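Ruler protein (Pseudomonas aeruginosa, PDB 5CUK) probably acts as the molecular ruler that senses needle length in type III secretion, this chain being its C-terminal, FliK-like domain. Local coordinates at residues L18-G23 with V48-L53. Numbering follows the deposited sequence.
Sequences LDAVQG and VEVQVL
In the helix-on-sheet core of this domain, Val21 and Ala20 of helix 11-29 rest on Val50 of strand 46-54. The CA atoms of Val21 and Val50 are 6.7 Å apart. Val21 CG2 meets Val50 CG1 at 3.9 Å, and the two side chains cross at about a right angle. The two methyls of Val50 are divided between neighbouring helix residues. Val50 CG1 lies anti to the backbone N (chi1 180°) and takes Val21. Val50 CG2, anti to the carbonyl carbon, lies 4.5 Å from Ala20 CB. No hydrogen bond joins the segments, and the three touching residues are buried. Val52 is a looser neighbour, with CG1 4.5 Å from Val21 O.

The strand is an inner one of a four-stranded mixed sheet, antiparallel to both strands 35-42 and 59-65. Val21 also touches Ile61 of strand 59-65 and Leu84 of helix 77-87, which brings helix 77-87 against the same apolar cluster. Glu49 and Gln51 do not touch the helix segment. Glu49 forms a salt bridge with Arg37 of strand 35-42, and Gln51 OE1 a hydrogen bond with the same arginine. Gln51 NE2 also donates a nearly straight bond (171°) to Val52 O at 3.3 Å, approaching from above the carbonyl plane.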
# COMPACT_ATOMS: atom_id res chain seq x y z
N LEU A 18 -0.74 6.21 2.45
CA LEU A 18 0.69 6.42 2.37
C LEU A 18 1.30 6.30 3.75
O LEU A 18 2.29 5.61 3.93
CB LEU A 18 1.03 7.79 1.75
CG LEU A 18 0.76 7.96 0.24
CD1 LEU A 18 1.30 9.29 -0.26
CD2 LEU A 18 1.42 6.84 -0.59
N ASP A 19 0.72 6.99 4.73
CA ASP A 19 1.14 6.85 6.11
C ASP A 19 1.13 5.37 6.58
O ASP A 19 2.10 4.89 7.18
CB ASP A 19 0.24 7.72 6.98
CG ASP A 19 0.71 7.78 8.42
OD1 ASP A 19 1.92 7.98 8.67
OD2 ASP A 19 -0.15 7.64 9.31
N ALA A 20 0.05 4.63 6.29
CA ALA A 20 -0.02 3.22 6.69
C ALA A 20 1.10 2.36 6.06
O ALA A 20 1.79 1.63 6.77
CB ALA A 20 -1.38 2.65 6.32
N VAL A 21 1.26 2.46 4.75
CA VAL A 21 2.29 1.74 4.03
C VAL A 21 3.64 2.05 4.65
O VAL A 21 4.49 1.17 4.81
CB VAL A 21 2.30 2.09 2.52
CG1 VAL A 21 3.48 1.50 1.86
CG2 VAL A 21 1.03 1.58 1.85
N GLN A 22 3.84 3.29 5.07
CA GLN A 22 5.16 3.55 5.55
C GLN A 22 5.38 2.91 6.92
O GLN A 22 6.46 2.39 7.16
CB GLN A 22 5.48 5.01 5.59
CG GLN A 22 6.95 5.15 6.03
CD GLN A 22 7.47 6.55 5.91
OE1 GLN A 22 6.78 7.53 6.26
NE2 GLN A 22 8.73 6.66 5.45
N GLY A 23 4.38 2.92 7.81
CA GLY A 23 4.47 2.13 9.03
C GLY A 23 4.87 0.66 8.75
O GLY A 23 5.72 0.12 9.43
N VAL A 48 -9.31 -1.62 4.60
CA VAL A 48 -8.33 -2.01 3.63
C VAL A 48 -7.19 -2.78 4.39
O VAL A 48 -6.85 -2.43 5.52
CB VAL A 48 -7.85 -0.73 2.93
CG1 VAL A 48 -6.38 -0.60 2.89
CG2 VAL A 48 -8.46 -0.59 1.58
N GLU A 49 -6.65 -3.84 3.80
CA GLU A 49 -5.49 -4.51 4.37
C GLU A 49 -4.24 -4.11 3.62
O GLU A 49 -4.22 -4.18 2.39
CB GLU A 49 -5.66 -6.04 4.32
CG GLU A 49 -4.61 -6.79 5.13
CD GLU A 49 -4.84 -6.66 6.66
OE1 GLU A 49 -5.95 -6.25 7.09
OE2 GLU A 49 -3.89 -6.97 7.41
N VAL A 50 -3.20 -3.70 4.34
CA VAL A 50 -1.91 -3.41 3.72
C VAL A 50 -0.92 -4.52 4.05
O VAL A 50 -0.72 -4.84 5.18
CB VAL A 50 -1.34 -2.08 4.21
CG1 VAL A 50 -0.00 -1.82 3.55
CG2 VAL A 50 -2.30 -0.97 3.89
N GLN A 51 -0.30 -5.11 3.04
CA GLN A 51 0.75 -6.11 3.26
C GLN A 51 2.00 -5.67 2.52
O GLN A 51 1.90 -5.24 1.36
CB GLN A 51 0.31 -7.51 2.80
CG GLN A 51 1.41 -8.59 2.87
CD GLN A 51 1.52 -9.20 4.26
OE1 GLN A 51 0.56 -9.75 4.79
NE2 GLN A 51 2.69 -9.06 4.88
N VAL A 52 3.16 -5.74 3.16
CA VAL A 52 4.38 -5.46 2.45
C VAL A 52 5.31 -6.65 2.67
O VAL A 52 5.20 -7.38 3.66
CB VAL A 52 5.09 -4.14 2.89
CG1 VAL A 52 4.10 -3.05 3.24
CG2 VAL A 52 6.04 -4.38 4.02
N LEU A 53 6.17 -6.89 1.70
CA LEU A 53 7.15 -7.97 1.78
C LEU A 53 8.41 -7.41 1.22
O LEU A 53 8.52 -6.99 0.07
CB LEU A 53 6.74 -9.21 1.01
CG LEU A 53 7.79 -10.33 1.07
CD1 LEU A 53 7.89 -10.80 2.52
CD2 LEU A 53 7.43 -11.46 0.14